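Local atomic coordinates of glycosyl transferase family 8 (Streptococcus pneumoniae, PDB entry 5GVV), a protein that transfers galactose from UDP-galactose to the terminal glucose of the already glycosylated serine-rich repeat protein PsrP, a step in its polymorphic O-glycosylation. Residues E125-A130 with E156-K161; I200-D203 with T208-H211; Y204-A207 with F213-D216; I292-E297 with K396-I401. All coordinates share one frame; numbering follows the deposited sequence.

Contact 1 of 4, residues E125-A130 with E156-K161; sequences ENYLAA and ETIRQK
Tyr127 meets Glu156 and Ile158 across a gap of 9.6 Å between Tyr127 CA and Ile158 CA. From CB, which heads for the other segment, the chain turns so that CG lies anti to the carbonyl carbon (chi1 -70°). One long side of the ring then meets the helix start: CD1 comes within 4.2 Å of Ile158 CD1, and CE1 is nearer still, 3.8 Å from the same methyl, which approaches the ring obliquely. CE1 also has Glu156 CG at 3.9 Å. At the tip, Tyr127 OH packs against Glu156 CG at 3.5 Å, the methylene lying at the ring's edge and in its plane. The Glu156 chain bends at chi2 (68°), which brings its carboxylate back beside the phenol with the two planes 65° apart and OE1 3.6 Å from Tyr127 OH. Ile158 also packs on Leu184 and Phe185 of helix 176-185, Phe185 meets the Tyr127 ring as well, and Lys152 makes a cation-pi contact with that ring. The contact thus ties the lead-in to strand 128-131 to the start of helix 158-167 through van der Waals packing, apolar at Ile158 and turning polar toward the carboxylate of Glu156.

Contact 2 of 4, residues I200-D203 with T208-H211; sequences IGYD and TFKH
Tyr202 puts its hydroxyl at the rim of the His211 imidazole, with OH 3.2 Å from His211 ND1 and equally 3.2 Å from His211 CE1. Each ring offers its edge to the other, and the two side chains cross at about a right angle; Tyr202 CE2 lies in the imidazole plane, 3.9 Å from His211 ND1. The same hydroxyl touches Phe209, where CD2 sits 3.8 Å from Tyr202 OH in an oblique approach. What sends the phenol this way is its first torsion, with CG anti to the backbone N (chi1 -176°), because the bond leaving CA does not itself aim at 208-211. Within 208-211, Phe209 CB covers one face of the imidazole, 3.6 Å above its plane and off centre toward the rim. Phe209 is backed in turn by Thr208 CG2, which stands 4.2 Å over the centre of the phenyl ring. Tyr202 also packs on Cys134 and Ala137, and its side chain is about 4 Å from that of Ile229 in the UDP pocket. The two segments overlap the ends of helix 203-208, one leading in and one leading out, at the protein surface where Leu332 and Met334 of the second subunit pack on Thr208 and Lys210.

Contact 3 of 4, residues Y204-A207 with F213-D216; sequences YGAA and FIFD
Ala206 meets both Ile214 and Phe215, and apolar contact accounts for nearly all of this small interface. Its methyl points at the opposing segment and lies where the two larger side chains converge. Ala206 CB is 4.1 Å from Ile214 CG2, with Ile214 CB and CG1 at much the same range, so the isoleucine rests its branched root, and not its tip, on the alanine. The same Ala206 CB touches Phe215 CE2 at 3.9 Å, in an approach that is oblique to the ring. With methyls as the touching side chains of the helix, the segments come close, Ala206 CA and Ile214 CA being 6.9 Å apart.

The ring also makes contacts with the next residue. Phe215 CZ lies 4.1 Å from Ala207 CB, and Phe215 CE2 is 4.0 Å from Ala207 N, which sits at the ring's edge near its plane. With CG anti to the carbonyl carbon (chi1 -62°), the phenyl is directed at the helix backbone, its far edge first.

Backbone bonding keeps the second segment compact: Asp216 N donates to Phe213 O at 3.0 Å, within the 3-10 turn that presents Ile214 and Phe215 from successive positions. Further out, Phe135 packs on Ile214 and Arg242 on Phe215, while Met334 and Gln338 of the second subunit pack on Ala207 and Phe215.

The arrangement is a short helix followed by a 3-10 turn: the chain leaves helix 203-208, turns, and lays the 3-10 segment across its flank; it lies in the family 8 glycosyltransferase region, at the subunit interface.

Contact 4 of 4, residues I292-E297 with K396-I401; sequences IDYLAE and KMVAAI
The helical segments 292-297 and 396-401 cross at -50° with their axes 10.5 Å apart at closest, Leu295 CA and Val398 CA being the nearest pair at 6.7 Å. Val398 CG2 meets two side chains of the first helix. Tyr294 CE2 lies 3.6 Å from Val398 CG2, the methyl coming obliquely to the ring, and Tyr294 OH is 4.1 Å from the same methyl; tyrosine and valine cross at about a right angle. The ring gets there because CG stands anti to the backbone N (chi1 171°). Leu295 and Val398 slide past each other in opposite directions, with Leu295 CD2 at 4.1 Å from Val398 CG2. Both helices flank the parallel six-stranded sheet, a Rossmann-like alpha/beta layer in which Leu295 also packs on Phe304 of strand 302-307 and selenomethionine 397 (Met397) on Ile370 and Phe372 of strand 369-372. Leu295's other methyl, CD1, lies 4.1 Å from Met397 SE, the two side chains meeting at a slant. Met397 is extended through chi1 and chi2, which carries SE out to Leu295 CD1. Tyr294 also packs on Pro394.

In the fold
Contacts 2 and 3 share one element, helix 203-208: contact 2 joins the residues at its two ends, contact 3 covers its flank, and their centres are 4 Å apart. A probable hydrogen bond from His211 N to Ala206 O, with packing of Phe215 on Asp203 O, makes them one unit facing the second subunit. Contact 2 is the surface one, mixing polar and aromatic edges; contact 3 is buried and almost wholly apolar. Contact 1 is partly buried, joining the lead-in of strand 128-131 to helix 158-167, its centre 30 Å from that of contact 2 and 32 Å from that of contact 3. Contact 4, also buried and apolar, lies beyond the chain's centre, between helices on the separate six-stranded sheet.

Contact 1 of 4, residues E125-A130 with E156-K161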
loop_
_atom_site.group_PDB
_atom_site.type_symbol
_atom_site.label_atom_id
_atom_site.label_comp_id
_atom_site.label_asym_id
_atom_site.label_seq_id
_atom_site.Cartn_x
_atom_site.Cartn_y
_atom_site.Cartn_z
ATOM N N GLU A 125 -7.619 30.214 -25.220
ATOM C CA GLU A 125 -7.300 31.177 -24.170
ATOM C C GLU A 125 -7.885 30.745 -22.827
ATOM O O GLU A 125 -7.728 31.439 -21.814
ATOM C CB GLU A 125 -7.810 32.572 -24.552
ATOM C CG GLU A 125 -7.198 33.723 -23.749
ATOM C CD GLU A 125 -6.165 34.512 -24.533
ATOM O OE1 GLU A 125 -6.464 35.668 -24.903
ATOM O OE2 GLU A 125 -5.055 33.987 -24.772
ATOM N N ASN A 126 -8.556 29.597 -22.812
ATOM C CA ASN A 126 -9.081 29.048 -21.564
ATOM C C ASN A 126 -7.956 28.641 -20.613
ATOM O O ASN A 126 -6.957 28.070 -21.044
ATOM C CB ASN A 126 -9.997 27.853 -21.842
ATOM C CG ASN A 126 -11.310 28.259 -22.496
ATOM O OD1 ASN A 126 -11.721 27.683 -23.504
ATOM N ND2 ASN A 126 -11.977 29.249 -21.916
ATOM N N TYR A 127 -8.120 28.946 -19.328
ATOM C CA TYR A 127 -7.137 28.565 -18.312
ATOM C C TYR A 127 -7.049 27.044 -18.177
ATOM O O TYR A 127 -6.005 26.502 -17.793
ATOM C CB TYR A 127 -7.504 29.160 -16.949
ATOM C CG TYR A 127 -7.349 30.666 -16.821
ATOM C CD1 TYR A 127 -6.249 31.218 -16.175
ATOM C CD2 TYR A 127 -8.318 31.532 -17.317
ATOM C CE1 TYR A 127 -6.111 32.586 -16.039
ATOM C CE2 TYR A 127 -8.188 32.903 -17.185
ATOM C CZ TYR A 127 -7.084 33.422 -16.546
ATOM O OH TYR A 127 -6.949 34.784 -16.416
ATOM N N LEU A 128 -8.150 26.361 -18.490
ATOM C CA LEU A 128 -8.202 24.908 -18.364
ATOM C C LEU A 128 -9.380 24.288 -19.110
ATOM O O LEU A 128 -10.242 24.995 -19.643
ATOM C CB LEU A 128 -8.251 24.497 -16.884
ATOM C CG LEU A 128 -9.475 24.880 -16.038
ATOM C CD1 LEU A 128 -10.571 23.817 -16.093
ATOM C CD2 LEU A 128 -9.077 25.147 -14.598
ATOM N N ALA A 129 -9.400 22.957 -19.136
ATOM C CA ALA A 129 -10.551 22.197 -19.619
ATOM C C ALA A 129 -10.963 21.213 -18.530
ATOM O O ALA A 129 -10.102 20.623 -17.869
ATOM C CB ALA A 129 -10.213 21.450 -20.903
ATOM N N ALA A 130 -12.267 21.030 -18.340
ATOM C CA ALA A 130 -12.753 20.138 -17.287
ATOM C C ALA A 130 -14.149 19.605 -17.605
ATOM O O ALA A 130 -14.882 20.201 -18.397
ATOM C CB ALA A 130 -12.761 20.861 -15.947
ATOM N N GLU A 156 -0.396 34.493 -14.771
ATOM C CA GLU A 156 -1.524 35.102 -14.077
ATOM C C GLU A 156 -1.411 34.898 -12.567
ATOM O O GLU A 156 -2.306 35.289 -11.821
ATOM C CB GLU A 156 -2.842 34.518 -14.594
ATOM C CG GLU A 156 -3.992 35.513 -14.677
ATOM C CD GLU A 156 -3.764 36.572 -15.735
ATOM O OE1 GLU A 156 -3.739 36.220 -16.936
ATOM O OE2 GLU A 156 -3.599 37.754 -15.365
ATOM N N THR A 157 -0.303 34.305 -12.124
ATOM C CA THR A 157 -0.075 33.986 -10.705
ATOM C C THR A 157 -1.263 33.287 -10.036
ATOM O O THR A 157 -1.725 33.699 -8.970
ATOM C CB THR A 157 0.352 35.225 -9.863
ATOM O OG1 THR A 157 -0.244 36.418 -10.391
ATOM C CG2 THR A 157 1.866 35.381 -9.869
ATOM N N ILE A 158 -1.740 32.221 -10.667
ATOM C CA ILE A 158 -2.933 31.519 -10.203
ATOM C C ILE A 158 -2.726 30.821 -8.857
ATOM O O ILE A 158 -3.650 30.754 -8.038
ATOM C CB ILE A 158 -3.430 30.509 -11.260
ATOM C CG1 ILE A 158 -3.736 31.230 -12.575
ATOM C CG2 ILE A 158 -4.665 29.768 -10.769
ATOM C CD1 ILE A 158 -4.803 32.303 -12.439
ATOM N N ARG A 159 -1.515 30.310 -8.629
ATOM C CA ARG A 159 -1.200 29.630 -7.372
ATOM C C ARG A 159 -1.465 30.534 -6.173
ATOM O O ARG A 159 -2.131 30.132 -5.216
ATOM C CB ARG A 159 0.252 29.132 -7.357
ATOM C CG ARG A 159 0.671 28.440 -6.050
ATOM C CD ARG A 159 1.554 29.345 -5.196
ATOM N NE ARG A 159 2.769 29.729 -5.908
ATOM C CZ ARG A 159 3.495 30.807 -5.629
ATOM N NH1 ARG A 159 3.128 31.622 -4.648
ATOM N NH2 ARG A 159 4.587 31.077 -6.333
ATOM N N GLN A 160 -0.961 31.762 -6.234
ATOM C CA GLN A 160 -1.153 32.699 -5.138
ATOM C C GLN A 160 -2.619 33.112 -5.020
ATOM O O GLN A 160 -3.139 33.308 -3.916
ATOM C CB GLN A 160 -0.264 33.930 -5.316
ATOM C CG GLN A 160 0.037 34.637 -4.003
ATOM C CD GLN A 160 0.566 33.683 -2.944
ATOM O OE1 GLN A 160 1.541 32.968 -3.168
ATOM N NE2 GLN A 160 -0.081 33.665 -1.784
ATOM N N LYS A 161 -3.285 33.228 -6.164
ATOM C CA LYS A 161 -4.684 33.636 -6.201
ATOM C C LYS A 161 -5.609 32.599 -5.568
ATOM O O LYS A 161 -6.563 32.952 -4.874
ATOM C CB LYS A 161 -5.103 33.933 -7.639
ATOM C CG LYS A 161 -4.477 35.209 -8.172
ATOM C CD LYS A 161 -4.636 35.323 -9.667
ATOM C CE LYS A 161 -4.386 36.751 -10.118
ATOM N NZ LYS A 161 -5.445 37.190 -11.062
#

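Contact 2 of 4, residues I200-D203 with T208-H211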
loop_
_atom_site.group_PDB
_atom_site.type_symbol
_atom_site.label_atom_id
_atom_site.label_comp_id
_atom_site.label_asym_id
_atom_site.label_seq_id
_atom_site.Cartn_x
_atom_site.Cartn_y
_atom_site.Cartn_z
ATOM N N ILE A 200 -18.417 7.853 -11.373
ATOM C CA ILE A 200 -19.142 6.672 -10.931
ATOM C C ILE A 200 -19.289 6.651 -9.404
ATOM O O ILE A 200 -20.134 5.935 -8.857
ATOM C CB ILE A 200 -18.425 5.396 -11.425
ATOM C CG1 ILE A 200 -19.359 4.185 -11.387
ATOM C CG2 ILE A 200 -17.145 5.147 -10.635
ATOM C CD1 ILE A 200 -20.320 4.128 -12.559
ATOM N N GLY A 201 -18.476 7.452 -8.720
ATOM C CA GLY A 201 -18.560 7.551 -7.273
ATOM C C GLY A 201 -19.830 8.253 -6.815
ATOM O O GLY A 201 -20.203 8.170 -5.640
ATOM N N TYR A 202 -20.502 8.933 -7.742
ATOM C CA TYR A 202 -21.730 9.663 -7.423
ATOM C C TYR A 202 -22.928 8.736 -7.211
ATOM O O TYR A 202 -23.997 9.192 -6.789
ATOM C CB TYR A 202 -22.047 10.688 -8.521
ATOM C CG TYR A 202 -23.250 11.571 -8.230
ATOM C CD1 TYR A 202 -23.258 12.433 -7.137
ATOM C CD2 TYR A 202 -24.374 11.546 -9.050
ATOM C CE1 TYR A 202 -24.350 13.244 -6.871
ATOM C CE2 TYR A 202 -25.472 12.348 -8.788
ATOM C CZ TYR A 202 -25.452 13.195 -7.695
ATOM O OH TYR A 202 -26.540 13.999 -7.427
ATOM N N ASP A 203 -22.745 7.445 -7.491
ATOM C CA ASP A 203 -23.834 6.465 -7.393
ATOM C C ASP A 203 -24.645 6.574 -6.101
ATOM O O ASP A 203 -25.879 6.601 -6.139
ATOM C CB ASP A 203 -23.289 5.040 -7.539
ATOM C CG ASP A 203 -23.035 4.656 -8.988
ATOM O OD1 ASP A 203 -23.204 5.524 -9.875
ATOM O OD2 ASP A 203 -22.654 3.489 -9.236
ATOM N N THR A 208 -29.369 8.510 -3.576
ATOM C CA THR A 208 -29.878 9.348 -2.493
ATOM C C THR A 208 -30.925 10.342 -3.012
ATOM O O THR A 208 -32.045 10.425 -2.490
ATOM C CB THR A 208 -28.732 10.132 -1.812
ATOM O OG1 THR A 208 -27.831 9.223 -1.165
ATOM C CG2 THR A 208 -29.279 11.102 -0.785
ATOM N N PHE A 209 -30.559 11.094 -4.044
ATOM C CA PHE A 209 -31.441 12.123 -4.572
ATOM C C PHE A 209 -32.397 11.580 -5.631
ATOM O O PHE A 209 -33.160 12.339 -6.238
ATOM C CB PHE A 209 -30.614 13.292 -5.111
ATOM C CG PHE A 209 -29.775 13.966 -4.060
ATOM C CD1 PHE A 209 -30.375 14.713 -3.054
ATOM C CD2 PHE A 209 -28.389 13.854 -4.075
ATOM C CE1 PHE A 209 -29.609 15.339 -2.080
ATOM C CE2 PHE A 209 -27.617 14.475 -3.107
ATOM C CZ PHE A 209 -28.229 15.216 -2.106
ATOM N N LYS A 210 -32.342 10.267 -5.843
ATOM C CA LYS A 210 -33.275 9.572 -6.729
ATOM C C LYS A 210 -33.175 10.024 -8.191
ATOM O O LYS A 210 -34.190 10.208 -8.874
ATOM C CB LYS A 210 -34.711 9.689 -6.203
ATOM C CG LYS A 210 -34.944 8.927 -4.903
ATOM C CD LYS A 210 -35.687 7.632 -5.178
ATOM C CE LYS A 210 -35.198 6.502 -4.282
ATOM N NZ LYS A 210 -35.550 5.157 -4.838
ATOM N N HIS A 211 -31.938 10.186 -8.656
ATOM C CA HIS A 211 -31.658 10.529 -10.043
ATOM C C HIS A 211 -31.596 9.258 -10.884
ATOM O O HIS A 211 -30.512 8.821 -11.273
ATOM C CB HIS A 211 -30.334 11.291 -10.129
ATOM C CG HIS A 211 -30.362 12.631 -9.462
ATOM N ND1 HIS A 211 -29.240 13.208 -8.901
ATOM C CD2 HIS A 211 -31.370 13.516 -9.276
ATOM C CE1 HIS A 211 -29.558 14.383 -8.395
ATOM N NE2 HIS A 211 -30.845 14.598 -8.611
#

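Contact 3 of 4, residues Y204-A207 with F213-D216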
loop_
_atom_site.group_PDB
_atom_site.type_symbol
_atom_site.label_atom_id
_atom_site.label_comp_id
_atom_site.label_asym_id
_atom_site.label_seq_id
_atom_site.Cartn_x
_atom_site.Cartn_y
_atom_site.Cartn_z
ATOM N N TYR A 204 -23.952 6.640 -4.966
ATOM C CA TYR A 204 -24.624 6.778 -3.678
ATOM C C TYR A 204 -25.406 8.081 -3.625
ATOM O O TYR A 204 -26.544 8.103 -3.162
ATOM C CB TYR A 204 -23.638 6.713 -2.504
ATOM C CG TYR A 204 -24.344 6.724 -1.163
ATOM C CD1 TYR A 204 -24.776 5.540 -0.574
ATOM C CD2 TYR A 204 -24.610 7.921 -0.501
ATOM C CE1 TYR A 204 -25.439 5.542 0.640
ATOM C CE2 TYR A 204 -25.274 7.933 0.715
ATOM C CZ TYR A 204 -25.681 6.742 1.281
ATOM O OH TYR A 204 -26.346 6.749 2.485
ATOM N N GLY A 205 -24.795 9.163 -4.101
ATOM C CA GLY A 205 -25.479 10.443 -4.171
ATOM C C GLY A 205 -26.695 10.387 -5.081
ATOM O O GLY A 205 -27.777 10.862 -4.728
ATOM N N ALA A 206 -26.518 9.789 -6.253
ATOM C CA ALA A 206 -27.594 9.700 -7.236
ATOM C C ALA A 206 -28.767 8.884 -6.706
ATOM O O ALA A 206 -29.930 9.244 -6.902
ATOM C CB ALA A 206 -27.074 9.103 -8.527
ATOM N N ALA A 207 -28.458 7.771 -6.056
ATOM C CA ALA A 207 -29.494 6.949 -5.438
ATOM C C ALA A 207 -30.154 7.684 -4.267
ATOM O O ALA A 207 -31.344 7.496 -3.991
ATOM C CB ALA A 207 -28.915 5.618 -4.986
ATOM N N PHE A 213 -32.034 8.239 -13.893
ATOM C CA PHE A 213 -31.472 8.129 -15.237
ATOM C C PHE A 213 -29.942 8.092 -15.268
ATOM O O PHE A 213 -29.345 7.742 -16.289
ATOM C CB PHE A 213 -32.011 9.250 -16.122
ATOM C CG PHE A 213 -33.498 9.193 -16.312
ATOM C CD1 PHE A 213 -34.063 8.210 -17.109
ATOM C CD2 PHE A 213 -34.332 10.106 -15.679
ATOM C CE1 PHE A 213 -35.441 8.140 -17.285
ATOM C CE2 PHE A 213 -35.710 10.050 -15.849
ATOM C CZ PHE A 213 -36.265 9.063 -16.653
ATOM N N ILE A 214 -29.311 8.459 -14.156
ATOM C CA ILE A 214 -27.863 8.338 -14.031
ATOM C C ILE A 214 -27.470 6.880 -14.251
ATOM O O ILE A 214 -26.432 6.581 -14.861
ATOM C CB ILE A 214 -27.374 8.805 -12.639
ATOM C CG1 ILE A 214 -27.574 10.315 -12.469
ATOM C CG2 ILE A 214 -25.912 8.407 -12.404
ATOM C CD1 ILE A 214 -26.765 11.150 -13.438
ATOM N N PHE A 215 -28.319 5.978 -13.764
ATOM C CA PHE A 215 -28.055 4.545 -13.827
ATOM C C PHE A 215 -28.385 3.934 -15.184
ATOM O O PHE A 215 -28.134 2.747 -15.414
ATOM C CB PHE A 215 -28.809 3.815 -12.707
ATOM C CG PHE A 215 -28.379 4.231 -11.330
ATOM C CD1 PHE A 215 -27.263 3.654 -10.739
ATOM C CD2 PHE A 215 -29.074 5.213 -10.634
ATOM C CE1 PHE A 215 -26.850 4.043 -9.473
ATOM C CE2 PHE A 215 -28.666 5.609 -9.366
ATOM C CZ PHE A 215 -27.552 5.025 -8.786
ATOM N N ASP A 216 -28.945 4.744 -16.079
ATOM C CA ASP A 216 -29.225 4.298 -17.441
ATOM C C ASP A 216 -28.116 4.734 -18.403
ATOM O O ASP A 216 -28.132 4.390 -19.586
ATOM C CB ASP A 216 -30.588 4.816 -17.912
ATOM C CG ASP A 216 -31.742 4.202 -17.143
ATOM O OD1 ASP A 216 -31.614 3.044 -16.692
ATOM O OD2 ASP A 216 -32.786 4.875 -16.990
#

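Contact 4 of 4, residues I292-E297 with K396-I401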
loop_
_atom_site.group_PDB
_atom_site.type_symbol
_atom_site.label_atom_id
_atom_site.label_comp_id
_atom_site.label_asym_id
_atom_site.label_seq_id
_atom_site.Cartn_x
_atom_site.Cartn_y
_atom_site.Cartn_z
ATOM N N ILE A 292 25.435 21.449 -0.953
ATOM C CA ILE A 292 24.953 20.068 -1.094
ATOM C C ILE A 292 23.943 19.875 -2.238
ATOM O O ILE A 292 23.985 18.862 -2.947
ATOM C CB ILE A 292 24.397 19.491 0.248
ATOM C CG1 ILE A 292 24.093 17.998 0.110
ATOM C CG2 ILE A 292 23.154 20.242 0.704
ATOM C CD1 ILE A 292 25.291 17.179 -0.333
ATOM N N ASP A 293 23.054 20.846 -2.434
ATOM C CA ASP A 293 22.080 20.755 -3.519
ATOM C C ASP A 293 22.792 20.760 -4.869
ATOM O O ASP A 293 22.491 19.954 -5.754
ATOM C CB ASP A 293 21.088 21.918 -3.453
ATOM C CG ASP A 293 20.265 21.910 -2.182
ATOM O OD1 ASP A 293 20.835 22.181 -1.101
ATOM O OD2 ASP A 293 19.050 21.640 -2.266
ATOM N N TYR A 294 23.745 21.674 -5.014
ATOM C CA TYR A 294 24.515 21.781 -6.242
ATOM C C TYR A 294 25.281 20.489 -6.513
ATOM O O TYR A 294 25.253 19.972 -7.630
ATOM C CB TYR A 294 25.483 22.965 -6.156
ATOM C CG TYR A 294 26.466 23.009 -7.298
ATOM C CD1 TYR A 294 26.105 23.540 -8.532
ATOM C CD2 TYR A 294 27.749 22.505 -7.149
ATOM C CE1 TYR A 294 27.005 23.575 -9.581
ATOM C CE2 TYR A 294 28.648 22.528 -8.189
ATOM C CZ TYR A 294 28.273 23.064 -9.397
ATOM O OH TYR A 294 29.181 23.080 -10.425
ATOM N N LEU A 295 25.958 19.968 -5.490
ATOM C CA LEU A 295 26.747 18.744 -5.635
ATOM C C LEU A 295 25.862 17.573 -6.053
ATOM O O LEU A 295 26.215 16.801 -6.943
ATOM C CB LEU A 295 27.481 18.408 -4.335
ATOM C CG LEU A 295 28.463 19.452 -3.798
ATOM C CD1 LEU A 295 29.139 18.964 -2.522
ATOM C CD2 LEU A 295 29.501 19.830 -4.847
ATOM N N ALA A 296 24.707 17.449 -5.407
ATOM C CA ALA A 296 23.753 16.400 -5.749
ATOM C C ALA A 296 23.334 16.495 -7.211
ATOM O O ALA A 296 23.293 15.481 -7.916
ATOM C CB ALA A 296 22.536 16.477 -4.846
ATOM N N GLU A 297 23.007 17.711 -7.650
ATOM C CA GLU A 297 22.584 17.956 -9.028
ATOM C C GLU A 297 23.674 17.561 -10.019
ATOM O O GLU A 297 23.397 16.939 -11.046
ATOM C CB GLU A 297 22.225 19.438 -9.223
ATOM C CG GLU A 297 20.926 19.875 -8.552
ATOM C CD GLU A 297 20.743 21.385 -8.527
ATOM O OE1 GLU A 297 19.579 21.835 -8.492
ATOM O OE2 GLU A 297 21.757 22.116 -8.530
ATOM N N LYS A 396 34.981 22.946 -8.772
ATOM C CA LYS A 396 36.274 22.390 -8.392
ATOM C C LYS A 396 36.155 21.187 -7.454
ATOM O O LYS A 396 36.962 20.256 -7.528
ATOM C CB LYS A 396 37.165 23.479 -7.780
ATOM C CG LYS A 396 37.629 24.516 -8.805
ATOM C CD LYS A 396 38.600 25.514 -8.208
ATOM C CE LYS A 396 39.369 26.252 -9.302
ATOM N NZ LYS A 396 38.479 26.839 -10.346
HETATM N N MSE A 397 35.166 21.195 -6.567
HETATM C CA MSE A 397 34.985 20.029 -5.704
HETATM C C MSE A 397 34.309 18.893 -6.456
HETATM O O MSE A 397 34.561 17.717 -6.170
HETATM C CB MSE A 397 34.203 20.344 -4.431
HETATM C CG MSE A 397 34.175 19.128 -3.485
HETATM SE SE MSE A 397 33.183 19.435 -1.879
HETATM C CE MSE A 397 34.449 20.591 -0.987
ATOM N N VAL A 398 33.448 19.248 -7.407
ATOM C CA VAL A 398 32.828 18.257 -8.284
ATOM C C VAL A 398 33.925 17.427 -8.939
ATOM O O VAL A 398 33.921 16.198 -8.856
ATOM C CB VAL A 398 31.976 18.914 -9.380
ATOM C CG1 VAL A 398 31.440 17.868 -10.349
ATOM C CG2 VAL A 398 30.826 19.694 -8.766
ATOM N N ALA A 399 34.874 18.118 -9.565
ATOM C CA ALA A 399 36.018 17.481 -10.207
ATOM C C ALA A 399 36.859 16.691 -9.204
ATOM O O ALA A 399 37.353 15.604 -9.513
ATOM C CB ALA A 399 36.874 18.527 -10.905
ATOM N N ALA A 400 37.028 17.247 -8.009
ATOM C CA ALA A 400 37.772 16.574 -6.950
ATOM C C ALA A 400 37.109 15.245 -6.596
ATOM O O ALA A 400 37.777 14.217 -6.479
ATOM C CB ALA A 400 37.862 17.463 -5.725
ATOM N N ILE A 401 35.794 15.274 -6.416
ATOM C CA ILE A 401 35.047 14.068 -6.072
ATOM C C ILE A 401 35.157 12.996 -7.164
ATOM O O ILE A 401 35.376 11.819 -6.863
ATOM C CB ILE A 401 33.570 14.400 -5.760
ATOM C CG1 ILE A 401 33.481 15.200 -4.454
ATOM C CG2 ILE A 401 32.747 13.133 -5.651
ATOM C CD1 ILE A 401 32.122 15.824 -4.175
#